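Local coordinates for pseudoperoxidase (PDB 5VIA), which binds heme b within a peroxidase-family fold and, as a pseudoperoxidase, probably has little peroxidase activity of its own, at residues A[25-28]-A[33-36]; A[36-41]-A[95-100]; A[17-22]-A[89-94]; A[162-167]-A[172-177]. All coordinates share one frame; numbering follows the deposited sequence.

Interaction 1 (A[25-28]-A[33-36]). With HEM (protoporphyrin IX containing Fe), chain B.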
# COMPACT_ATOMS: atom_id res chain seq x y z
N LYS A 25 10.92 4.32 15.41
CA LYS A 25 11.92 5.34 15.76
C LYS A 25 12.54 5.93 14.49
O LYS A 25 12.80 7.14 14.43
CB LYS A 25 12.99 4.75 16.68
CG LYS A 25 12.42 4.15 17.97
CD LYS A 25 13.48 4.00 19.06
CE LYS A 25 12.87 3.56 20.41
NZ LYS A 25 12.66 2.08 20.52
N GLN A 26 12.76 5.09 13.49
CA GLN A 26 13.26 5.55 12.19
C GLN A 26 12.26 6.52 11.56
O GLN A 26 12.63 7.58 11.04
CB GLN A 26 13.54 4.37 11.27
CG GLN A 26 14.78 3.55 11.66
CD GLN A 26 16.04 4.40 11.73
OE1 GLN A 26 16.26 5.28 10.89
NE2 GLN A 26 16.87 4.14 12.73
N PHE A 27 10.98 6.16 11.64
CA PHE A 27 9.90 6.99 11.12
C PHE A 27 9.81 8.33 11.85
O PHE A 27 9.32 9.30 11.29
CB PHE A 27 8.56 6.25 11.21
CG PHE A 27 8.51 4.99 10.41
CD1 PHE A 27 9.34 4.83 9.30
CD2 PHE A 27 7.66 3.96 10.77
CE1 PHE A 27 9.31 3.65 8.56
CE2 PHE A 27 7.62 2.78 10.03
CZ PHE A 27 8.44 2.63 8.92
N GLU A 28 10.28 8.37 13.09
CA GLU A 28 10.24 9.61 13.85
C GLU A 28 11.16 10.69 13.25
O GLU A 28 10.88 11.88 13.38
CB GLU A 28 10.55 9.34 15.33
CG GLU A 28 9.36 8.73 16.07
CD GLU A 28 9.72 8.06 17.38
OE1 GLU A 28 10.86 8.21 17.85
OE2 GLU A 28 8.85 7.36 17.93
N LEU A 33 8.62 8.12 5.34
CA LEU A 33 8.92 6.72 5.01
C LEU A 33 7.94 5.73 5.64
O LEU A 33 7.97 4.53 5.32
CB LEU A 33 10.36 6.38 5.40
CG LEU A 33 11.41 7.18 4.64
CD1 LEU A 33 12.81 6.70 4.95
CD2 LEU A 33 11.13 7.10 3.14
N ALA A 34 7.08 6.21 6.52
CA ALA A 34 6.07 5.32 7.10
C ALA A 34 5.10 4.89 6.03
O ALA A 34 4.82 3.69 5.86
CB ALA A 34 5.35 6.00 8.24
N ALA A 35 4.56 5.86 5.29
CA ALA A 35 3.63 5.48 4.23
C ALA A 35 4.33 4.71 3.10
O ALA A 35 3.75 3.77 2.52
CB ALA A 35 2.90 6.70 3.69
N THR A 36 5.57 5.07 2.78
CA THR A 36 6.28 4.32 1.75
C THR A 36 6.51 2.86 2.18
O THR A 36 6.46 1.93 1.36
CB THR A 36 7.61 4.98 1.37
OG1 THR A 36 7.44 6.41 1.29
CG2 THR A 36 8.08 4.44 0.01
CHA HEM B . 0.75 5.62 -3.40
CHB HEM B . -2.08 4.16 -7.09
CHC HEM B . -2.95 0.09 -4.61
CHD HEM B . -0.73 1.89 -0.65
C1A HEM B . 0.12 5.52 -4.62
C2A HEM B . 0.34 6.43 -5.72
C3A HEM B . -0.42 6.04 -6.74
C4A HEM B . -1.17 4.86 -6.32
CMA HEM B . -0.51 6.72 -8.12
CAA HEM B . 1.34 7.61 -5.72
CBA HEM B . 2.71 6.93 -5.89
CGA HEM B . 3.86 7.92 -5.90
O1A HEM B . 3.90 8.78 -6.82
O2A HEM B . 4.76 7.82 -5.02
C1B HEM B . -2.56 2.91 -6.77
C2B HEM B . -3.43 2.08 -7.57
C3B HEM B . -3.66 0.93 -6.91
C4B HEM B . -2.97 1.02 -5.63
CMB HEM B . -3.95 2.45 -8.97
CAB HEM B . -4.55 -0.21 -7.46
CBB HEM B . -4.37 -1.48 -7.11
C1C HEM B . -2.44 0.21 -3.32
C2C HEM B . -2.55 -0.78 -2.24
C3C HEM B . -1.92 -0.27 -1.15
C4C HEM B . -1.41 1.05 -1.51
CMC HEM B . -3.25 -2.16 -2.39
CAC HEM B . -1.68 -0.82 0.28
CBC HEM B . -1.96 -2.08 0.63
C1D HEM B . -0.14 3.07 -1.01
C2D HEM B . 0.60 3.94 -0.11
C3D HEM B . 1.06 5.11 -0.97
C4D HEM B . 0.56 4.83 -2.30
CMD HEM B . 0.86 3.73 1.40
CAD HEM B . 1.91 6.32 -0.51
CBD HEM B . 3.37 5.87 -0.68
CGD HEM B . 4.34 6.96 -0.31
O1D HEM B . 5.56 6.80 -0.59
O2D HEM B . 3.88 7.99 0.26
NA HEM B . -0.82 4.58 -5.01
NB HEM B . -2.31 2.24 -5.59
NC HEM B . -1.74 1.31 -2.83
ND HEM B . -0.15 3.63 -2.28
FE HEM B . -1.21 2.94 -3.98
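Phe27 lays one face of its ring on the backbone of Ala34. Ala34 CA sits 3.8 Å from the ring centroid and 7° off the ring normal, a CH-pi contact over the centre of the face. The rest of Ala34 spreads over the same ring. Its N lies near CD1 of Phe27, while its CB is 4.0 Å from Phe27 CG and equally far from CD2. The Phe27 CB does not point straight at the other segment. CG stands beside the backbone N (chi1 -62°), and this turn carries the ring across to residues 33-36. At the far end of the ring, Phe27 CE1 comes 3.6 Å from Leu33 O, in an oblique approach. The CB of Leu33 is 4.3 Å from the same CE1. No hydrogen bond crosses the contact.

The segments belong to helices 16-29 and 33-49 of the helical heme peroxidase fold, joined by a short turn. In this family the second helix runs over the distal side of the heme. Thr36, on that helix, donates from OG1 to the heme propionate oxygen O1D at 2.7 Å. Asp32 O is a second acceptor for this hydroxyl, so the two would compete for one proton. The Ala35 carbonyl oxygen approaches the heme methyl CMD, at 3.1 Å. Ile72 of helix 67-79 and Ala95 of helix 85-99 also touch the Phe27 side chain.

Interaction 2 (A[36-41]-A[95-100]); sequences TSIRTA and AGIKYL. With HEM (protoporphyrin IX containing Fe), chain B.
Ile38 lays the end of its side chain over the Gly96-Ile97 peptide. Its CD1 is 3.7 Å from Gly96 C, and Ile97 N is equally near. This joins helix 33-49, the distal heme helix of the peroxidase fold, to the C-terminal end of helix 85-99. The CA atoms of Ile38 and Gly96 are 5.8 Å apart. Gly96 has no side chain on this surface, so the isoleucine can lie directly on the backbone.

Two more apolar groups close round the same methyl. Ile97 CG1 and Leu100 CD1 each lie 3.9 Å from Ile38 CD1. Phe274 of helix 263-279 also touches Ile38 and Ile97. The other branch of Ile38 serves the cofactor: CG2 is 3.8 Å from the heme methyl CMD.

Arg39, the next residue, turns to the heme and takes no part in the helix contact. Its CB lies 3.7 Å from heme C2D. A bend at chi3 (80°) carries the guanidinium to three backbone carbonyls. NH1 bonds to those of Cys60 and Val62, and NH2 to that of Arg64, which fixes the rotation of the group. Its place is consistent with the distal arginine of related peroxidases. Within helix 33-49, Thr36 O accepts two bonds from Thr40, one turn further on. OG1 at 2.8 Å and the backbone N at 2.9 Å reach this oxygen from opposite faces of the carbonyl plane.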
# COMPACT_ATOMS: atom_id res chain seq x y z
N THR A 36 5.57 5.07 2.78
CA THR A 36 6.28 4.32 1.75
C THR A 36 6.51 2.86 2.18
O THR A 36 6.46 1.93 1.36
CB THR A 36 7.61 4.98 1.37
OG1 THR A 36 7.44 6.41 1.29
CG2 THR A 36 8.08 4.44 0.01
N SER A 37 6.74 2.64 3.48
CA SER A 37 6.92 1.29 3.98
C SER A 37 5.61 0.50 3.87
O SER A 37 5.63 -0.71 3.64
CB SER A 37 7.41 1.30 5.43
OG SER A 37 8.61 2.05 5.55
N ILE A 38 4.48 1.19 4.01
CA ILE A 38 3.18 0.55 3.84
C ILE A 38 3.00 0.18 2.38
O ILE A 38 2.60 -0.95 2.07
CB ILE A 38 2.02 1.46 4.29
CG1 ILE A 38 2.09 1.70 5.79
CG2 ILE A 38 0.66 0.85 3.88
CD1 ILE A 38 1.09 2.74 6.27
N ARG A 39 3.31 1.11 1.48
CA ARG A 39 3.23 0.82 0.06
C ARG A 39 4.08 -0.40 -0.29
O ARG A 39 3.66 -1.24 -1.09
CB ARG A 39 3.68 2.01 -0.80
CG ARG A 39 3.78 1.60 -2.27
CD ARG A 39 3.82 2.77 -3.24
NE ARG A 39 5.12 3.36 -3.33
CZ ARG A 39 6.06 2.99 -4.20
NH1 ARG A 39 5.85 2.01 -5.06
NH2 ARG A 39 7.22 3.62 -4.19
N THR A 40 5.25 -0.49 0.32
CA THR A 40 6.16 -1.61 0.10
C THR A 40 5.53 -2.98 0.39
O THR A 40 5.86 -3.97 -0.25
CB THR A 40 7.42 -1.42 0.93
OG1 THR A 40 8.03 -0.18 0.55
CG2 THR A 40 8.41 -2.53 0.66
N ALA A 41 4.61 -3.05 1.36
CA ALA A 41 3.96 -4.33 1.64
C ALA A 41 3.14 -4.75 0.43
O ALA A 41 3.06 -5.94 0.11
CB ALA A 41 3.10 -4.25 2.87
N ALA A 95 4.52 -1.31 11.28
CA ALA A 95 4.98 -0.15 12.04
C ALA A 95 4.58 1.17 11.36
O ALA A 95 4.33 2.17 12.03
CB ALA A 95 6.48 -0.21 12.25
N GLY A 96 4.52 1.16 10.02
CA GLY A 96 4.06 2.32 9.28
C GLY A 96 2.62 2.66 9.62
O GLY A 96 2.27 3.83 9.83
N ILE A 97 1.77 1.63 9.68
CA ILE A 97 0.38 1.83 10.05
C ILE A 97 0.28 2.43 11.46
O ILE A 97 -0.46 3.40 11.69
CB ILE A 97 -0.41 0.51 10.01
CG1 ILE A 97 -0.41 -0.07 8.59
CG2 ILE A 97 -1.85 0.72 10.47
CD1 ILE A 97 -0.91 -1.51 8.53
N LYS A 98 1.00 1.83 12.40
CA LYS A 98 1.06 2.32 13.77
C LYS A 98 1.50 3.78 13.82
O LYS A 98 0.89 4.61 14.53
CB LYS A 98 2.05 1.48 14.59
CG LYS A 98 2.16 1.86 16.06
CD LYS A 98 3.17 0.95 16.77
CE LYS A 98 3.11 1.09 18.29
NZ LYS A 98 3.58 2.39 18.80
N TYR A 99 2.56 4.09 13.09
CA TYR A 99 3.10 5.45 13.11
C TYR A 99 2.06 6.43 12.58
O TYR A 99 1.94 7.54 13.07
CB TYR A 99 4.42 5.55 12.31
CG TYR A 99 4.94 6.97 12.22
CD1 TYR A 99 5.65 7.54 13.27
CD2 TYR A 99 4.71 7.74 11.09
CE1 TYR A 99 6.12 8.84 13.20
CE2 TYR A 99 5.17 9.05 11.00
CZ TYR A 99 5.87 9.59 12.06
OH TYR A 99 6.32 10.88 11.96
N LEU A 100 1.29 5.99 11.58
CA LEU A 100 0.30 6.86 10.97
C LEU A 100 -1.10 6.73 11.60
O LEU A 100 -2.11 7.01 10.95
CB LEU A 100 0.24 6.61 9.46
CG LEU A 100 1.56 6.92 8.74
CD1 LEU A 100 1.48 6.49 7.30
CD2 LEU A 100 1.89 8.41 8.86
CHA HEM B . 0.75 5.62 -3.40
CHB HEM B . -2.08 4.16 -7.09
CHC HEM B . -2.95 0.09 -4.61
CHD HEM B . -0.73 1.89 -0.65
C1A HEM B . 0.12 5.52 -4.62
C2A HEM B . 0.34 6.43 -5.72
C3A HEM B . -0.42 6.04 -6.74
C4A HEM B . -1.17 4.86 -6.32
CMA HEM B . -0.51 6.72 -8.12
CAA HEM B . 1.34 7.61 -5.72
CBA HEM B . 2.71 6.93 -5.89
CGA HEM B . 3.86 7.92 -5.90
O1A HEM B . 3.90 8.78 -6.82
O2A HEM B . 4.76 7.82 -5.02
C1B HEM B . -2.56 2.91 -6.77
C2B HEM B . -3.43 2.08 -7.57
C3B HEM B . -3.66 0.93 -6.91
C4B HEM B . -2.97 1.02 -5.63
CMB HEM B . -3.95 2.45 -8.97
CAB HEM B . -4.55 -0.21 -7.46
CBB HEM B . -4.37 -1.48 -7.11
C1C HEM B . -2.44 0.21 -3.32
C2C HEM B . -2.55 -0.78 -2.24
C3C HEM B . -1.92 -0.27 -1.15
C4C HEM B . -1.41 1.05 -1.51
CMC HEM B . -3.25 -2.16 -2.39
CAC HEM B . -1.68 -0.82 0.28
CBC HEM B . -1.96 -2.08 0.63
C1D HEM B . -0.14 3.07 -1.01
C2D HEM B . 0.60 3.94 -0.11
C3D HEM B . 1.06 5.11 -0.97
C4D HEM B . 0.56 4.83 -2.30
CMD HEM B . 0.86 3.73 1.40
CAD HEM B . 1.91 6.32 -0.51
CBD HEM B . 3.37 5.87 -0.68
CGD HEM B . 4.34 6.96 -0.31
O1D HEM B . 5.56 6.80 -0.59
O2D HEM B . 3.88 7.99 0.26
NA HEM B . -0.82 4.58 -5.01
NB HEM B . -2.31 2.24 -5.59
NC HEM B . -1.74 1.31 -2.83
ND HEM B . -0.15 3.63 -2.28
FE HEM B . -1.21 2.94 -3.98

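Interaction 3 (A[17-22]-A[89-94]); sequences EDVVAS and ASLAAI
Leu91 is the main bump of this contact, and it pushes its forked end against Val19 and Val20. Its CD1 rests on the branch point of Val19, 3.7 Å from CB. Both methyls of Val19, CG1 and CG2, lie 3.9 Å from the same Leu91 CD1. The leucine methyl is thus seated against the whole isopropyl group. The other prong of the fork, Leu91 CD2, reaches Val20 CG2 at 4.1 Å. Leu91 crosses each valine at about a right angle. Its CG stands beside the backbone N (chi1 -72°), which sends the fork across the gap between the helices.

The two segments are parts of helices 16-29 and 85-99 in the helical peroxidase fold. The axes of segments 17-22 and 89-94 pass 8.4 Å apart, with a signed crossing angle of -61°. The fit also works in the other direction. Val20 CG2 enters the shallow hollow between Leu91 and Ile94, one turn apart on the second helix. It sits 3.7 Å from Leu91 O and 4.4 Å from Ile94 CG2. No hydrogen bond joins the segments, and the touching residues are all buried.

Helix 105-109 covers one border of the patch, with Leu108 against both Val20 and Leu91. Trp111 touches Leu91 as well, and its NE1 is hydrogen-bonded to Ser90 OG. Met73 and Leu76 of helix 67-79 pack against Ala92.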
# COMPACT_ATOMS: atom_id res chain seq x y z
N GLU A 17 7.29 -6.86 18.62
CA GLU A 17 7.06 -5.47 19.01
C GLU A 17 8.36 -4.67 19.04
O GLU A 17 8.34 -3.45 18.86
CB GLU A 17 6.37 -5.37 20.37
CG GLU A 17 5.42 -6.51 20.69
CD GLU A 17 6.14 -7.70 21.29
OE1 GLU A 17 7.08 -7.49 22.09
OE2 GLU A 17 5.77 -8.84 20.95
N ASP A 18 9.47 -5.36 19.28
CA ASP A 18 10.79 -4.72 19.26
C ASP A 18 11.12 -4.25 17.85
O ASP A 18 11.62 -3.14 17.66
CB ASP A 18 11.88 -5.68 19.75
CG ASP A 18 11.85 -5.88 21.26
OD1 ASP A 18 11.16 -5.09 21.94
OD2 ASP A 18 12.52 -6.80 21.75
N VAL A 19 10.84 -5.09 16.86
CA VAL A 19 11.09 -4.74 15.47
C VAL A 19 10.20 -3.57 15.07
O VAL A 19 10.66 -2.59 14.49
CB VAL A 19 10.86 -5.94 14.51
CG1 VAL A 19 11.28 -5.57 13.09
CG2 VAL A 19 11.63 -7.16 15.00
N VAL A 20 8.92 -3.68 15.43
CA VAL A 20 7.98 -2.58 15.21
C VAL A 20 8.45 -1.28 15.88
O VAL A 20 8.37 -0.20 15.28
CB VAL A 20 6.56 -2.96 15.69
CG1 VAL A 20 5.66 -1.73 15.78
CG2 VAL A 20 5.94 -4.02 14.76
N ALA A 21 8.96 -1.37 17.10
CA ALA A 21 9.39 -0.17 17.81
C ALA A 21 10.62 0.45 17.15
O ALA A 21 10.74 1.68 17.07
CB ALA A 21 9.66 -0.48 19.26
N SER A 22 11.54 -0.40 16.69
CA SER A 22 12.76 0.06 16.02
C SER A 22 12.42 0.76 14.70
O SER A 22 13.02 1.77 14.36
CB SER A 22 13.71 -1.11 15.78
OG SER A 22 14.02 -1.80 16.98
N ALA A 89 10.33 -6.96 6.74
CA ALA A 89 9.64 -6.03 5.86
C ALA A 89 8.16 -5.91 6.23
O ALA A 89 7.60 -4.81 6.23
CB ALA A 89 9.82 -6.42 4.40
N SER A 90 7.52 -7.03 6.55
CA SER A 90 6.11 -7.01 6.93
C SER A 90 5.89 -6.27 8.26
O SER A 90 4.88 -5.58 8.43
CB SER A 90 5.53 -8.43 6.99
OG SER A 90 6.14 -9.17 8.03
N LEU A 91 6.85 -6.38 9.18
CA LEU A 91 6.76 -5.69 10.47
C LEU A 91 6.99 -4.18 10.34
O LEU A 91 6.42 -3.38 11.11
CB LEU A 91 7.75 -6.29 11.47
CG LEU A 91 7.40 -7.68 12.00
CD1 LEU A 91 8.51 -8.24 12.85
CD2 LEU A 91 6.11 -7.64 12.80
N ALA A 92 7.82 -3.80 9.38
CA ALA A 92 8.05 -2.39 9.07
C ALA A 92 6.80 -1.75 8.47
O ALA A 92 6.50 -0.60 8.76
CB ALA A 92 9.24 -2.22 8.13
N ALA A 93 6.07 -2.49 7.64
CA ALA A 93 4.82 -1.99 7.08
C ALA A 93 3.82 -1.80 8.21
O ALA A 93 3.13 -0.78 8.29
CB ALA A 93 4.26 -2.95 6.02
N ILE A 94 3.74 -2.81 9.09
CA ILE A 94 2.85 -2.74 10.25
C ILE A 94 3.23 -1.56 11.13
O ILE A 94 2.36 -0.87 11.67
CB ILE A 94 2.88 -4.08 11.04
CG1 ILE A 94 2.21 -5.20 10.23
CG2 ILE A 94 2.19 -3.96 12.39
CD1 ILE A 94 2.43 -6.59 10.82

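Interaction 4 (A[162-167]-A[172-177]); sequences GEFHEN and ESATHT. With HEM (protoporphyrin IX containing Fe), chain B.
Phe164 meets segment 172-177 with both its backbone and its ring. Its N donates to Ala174 O at 3.0 Å, nearly straight at 166°, the one direct hydrogen bond between the segments. Ala174 O also lies at the edge of the Phe164 ring, near its plane. CG stands beside the backbone N (chi1 -76°), which brings the ring between the heme propionate arm and His176. The ring turns an edge toward the face of His176, with centroids 5.0 Å apart and planes at 55°. One face of Phe164 is covered by the heme: CAA stands 3.7 Å above the ring plane, over its centre.

Glu172 and Glu166 meet at the outer end. Glu166 OE1 is 3.0 Å from Glu172 OE2. Two acceptors this close would be expected to repel, or to raise the pKa of one of them. A water accepts from the backbone N of Glu166 and donates to Glu172 OE2 at 2.7 Å.

Further in, Glu163 N donates to propionate oxygen O2D at 3.0 Å. His165 holds both oxygens of the other carboxylate, from N to O1A at 2.9 Å and from ND1 to O2A at 2.7 Å. The Glu163 carboxylate turns instead to a salt bridge with Arg180. Segment 162-167 is thus a propionate-binding loop, and 172-177 backs it beside the proximal heme pocket, where His176 stacks on His159, an axial ligand of the iron.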
# COMPACT_ATOMS: atom_id res chain seq x y z
N GLY A 162 0.46 9.23 2.83
CA GLY A 162 1.50 9.28 1.82
C GLY A 162 1.33 10.38 0.80
O GLY A 162 0.44 11.22 0.93
N GLU A 163 2.18 10.39 -0.22
CA GLU A 163 2.08 11.39 -1.27
C GLU A 163 2.69 10.89 -2.57
O GLU A 163 3.24 9.79 -2.64
CB GLU A 163 2.76 12.69 -0.84
CG GLU A 163 4.15 12.49 -0.29
CD GLU A 163 4.71 13.76 0.32
OE1 GLU A 163 4.97 14.73 -0.42
OE2 GLU A 163 4.89 13.80 1.54
N PHE A 164 2.61 11.74 -3.60
CA PHE A 164 3.14 11.43 -4.92
C PHE A 164 4.61 11.81 -5.05
O PHE A 164 5.05 12.80 -4.46
CB PHE A 164 2.29 12.15 -5.98
CG PHE A 164 0.96 11.49 -6.22
CD1 PHE A 164 -0.00 11.44 -5.21
CD2 PHE A 164 0.68 10.89 -7.44
CE1 PHE A 164 -1.23 10.82 -5.42
CE2 PHE A 164 -0.55 10.26 -7.65
CZ PHE A 164 -1.50 10.23 -6.64
N HIS A 165 5.37 11.04 -5.82
CA HIS A 165 6.79 11.33 -6.03
C HIS A 165 7.15 11.42 -7.52
O HIS A 165 6.56 10.73 -8.36
CB HIS A 165 7.66 10.28 -5.33
CG HIS A 165 7.37 10.12 -3.88
ND1 HIS A 165 6.25 9.46 -3.41
CD2 HIS A 165 8.02 10.57 -2.78
CE1 HIS A 165 6.24 9.49 -2.09
NE2 HIS A 165 7.31 10.16 -1.68
N GLU A 166 8.13 12.26 -7.83
CA GLU A 166 8.50 12.52 -9.22
C GLU A 166 9.10 11.30 -9.93
O GLU A 166 8.95 11.15 -11.14
CB GLU A 166 9.43 13.74 -9.32
CG GLU A 166 8.78 14.97 -10.01
CD GLU A 166 9.28 16.28 -9.47
OE1 GLU A 166 10.08 16.26 -8.50
OE2 GLU A 166 8.89 17.36 -10.00
N ASN A 167 9.76 10.42 -9.17
CA ASN A 167 10.35 9.21 -9.77
C ASN A 167 9.44 7.99 -9.74
O ASN A 167 9.86 6.90 -10.17
CB ASN A 167 11.73 8.90 -9.15
CG ASN A 167 11.66 8.64 -7.65
OD1 ASN A 167 10.63 8.86 -7.02
ND2 ASN A 167 12.77 8.19 -7.08
N GLU A 172 5.05 15.72 -8.01
CA GLU A 172 5.39 15.97 -6.62
C GLU A 172 4.30 16.90 -6.06
O GLU A 172 3.52 17.46 -6.84
CB GLU A 172 6.75 16.70 -6.64
CG GLU A 172 7.29 17.30 -5.36
CD GLU A 172 8.79 17.45 -5.44
OE1 GLU A 172 9.30 18.59 -5.38
OE2 GLU A 172 9.46 16.41 -5.57
N SER A 173 4.23 17.06 -4.74
CA SER A 173 3.31 18.03 -4.12
C SER A 173 1.85 17.72 -4.40
O SER A 173 1.06 18.61 -4.71
CB SER A 173 3.62 19.46 -4.56
OG SER A 173 4.96 19.81 -4.26
N ALA A 174 1.50 16.45 -4.30
CA ALA A 174 0.12 16.02 -4.46
C ALA A 174 -0.07 14.82 -3.57
O ALA A 174 0.89 14.12 -3.25
CB ALA A 174 -0.14 15.65 -5.91
N THR A 175 -1.31 14.59 -3.14
CA THR A 175 -1.67 13.42 -2.34
C THR A 175 -2.98 12.91 -2.90
O THR A 175 -3.53 13.54 -3.79
CB THR A 175 -1.83 13.80 -0.86
OG1 THR A 175 -2.84 14.80 -0.72
CG2 THR A 175 -0.51 14.35 -0.32
N HIS A 176 -3.48 11.78 -2.41
CA HIS A 176 -4.77 11.30 -2.86
C HIS A 176 -5.94 12.10 -2.27
O HIS A 176 -6.94 12.35 -2.95
CB HIS A 176 -4.96 9.82 -2.49
CG HIS A 176 -4.23 8.87 -3.38
ND1 HIS A 176 -3.06 8.24 -3.00
CD2 HIS A 176 -4.50 8.43 -4.63
CE1 HIS A 176 -2.65 7.45 -3.98
NE2 HIS A 176 -3.50 7.55 -4.98
N THR A 177 -5.81 12.50 -1.00
CA THR A 177 -6.95 13.06 -0.26
C THR A 177 -6.68 14.41 0.40
O THR A 177 -7.55 14.95 1.09
CB THR A 177 -7.46 12.09 0.83
OG1 THR A 177 -6.52 12.06 1.91
CG2 THR A 177 -7.65 10.70 0.27
CHA HEM B . 0.75 5.62 -3.40
CHB HEM B . -2.08 4.16 -7.09
CHC HEM B . -2.95 0.09 -4.61
CHD HEM B . -0.73 1.89 -0.65
C1A HEM B . 0.12 5.52 -4.62
C2A HEM B . 0.34 6.43 -5.72
C3A HEM B . -0.42 6.04 -6.74
C4A HEM B . -1.17 4.86 -6.32
CMA HEM B . -0.51 6.72 -8.12
CAA HEM B . 1.34 7.61 -5.72
CBA HEM B . 2.71 6.93 -5.89
CGA HEM B . 3.86 7.92 -5.90
O1A HEM B . 3.90 8.78 -6.82
O2A HEM B . 4.76 7.82 -5.02
C1B HEM B . -2.56 2.91 -6.77
C2B HEM B . -3.43 2.08 -7.57
C3B HEM B . -3.66 0.93 -6.91
C4B HEM B . -2.97 1.02 -5.63
CMB HEM B . -3.95 2.45 -8.97
CAB HEM B . -4.55 -0.21 -7.46
CBB HEM B . -4.37 -1.48 -7.11
C1C HEM B . -2.44 0.21 -3.32
C2C HEM B . -2.55 -0.78 -2.24
C3C HEM B . -1.92 -0.27 -1.15
C4C HEM B . -1.41 1.05 -1.51
CMC HEM B . -3.25 -2.16 -2.39
CAC HEM B . -1.68 -0.82 0.28
CBC HEM B . -1.96 -2.08 0.63
C1D HEM B . -0.14 3.07 -1.01
C2D HEM B . 0.60 3.94 -0.11
C3D HEM B . 1.06 5.11 -0.97
C4D HEM B . 0.56 4.83 -2.30
CMD HEM B . 0.86 3.73 1.40
CAD HEM B . 1.91 6.32 -0.51
CBD HEM B . 3.37 5.87 -0.68
CGD HEM B . 4.34 6.96 -0.31
O1D HEM B . 5.56 6.80 -0.59
O2D HEM B . 3.88 7.99 0.26
NA HEM B . -0.82 4.58 -5.01
NB HEM B . -2.31 2.24 -5.59
NC HEM B . -1.74 1.31 -2.83
ND HEM B . -0.15 3.63 -2.28
FE HEM B . -1.21 2.94 -3.98
O HOH W 1 -1.32 10.22 -1.13
O HOH W 2 4.24 14.93 -3.01
O HOH W 3 9.19 13.75 -5.44

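Interactions 1, 2 and 3 are buried helix packing, and interaction 4 is a loop contact that is only partly buried. Three helices are shared pairwise: 16-29 by interactions 1 and 3, 33-49 by 1 and 2, and 85-99 by 2 and 3. These three contacts touch one another; Phe27 CE2, for example, is 3.5 Å from Gly96 N. Their chemistry is almost wholly apolar, with no hydrogen bond between segments. Interaction 4 instead uses a backbone bond, waters, charges and aromatic edges. Interactions 1, 2 and 4 all reach the heme; Thr36, shared by 1 and 2, and interaction 4 bind its propionates. Interaction 3 lies away from the heme, its centre about 24 Å from that of interaction 4.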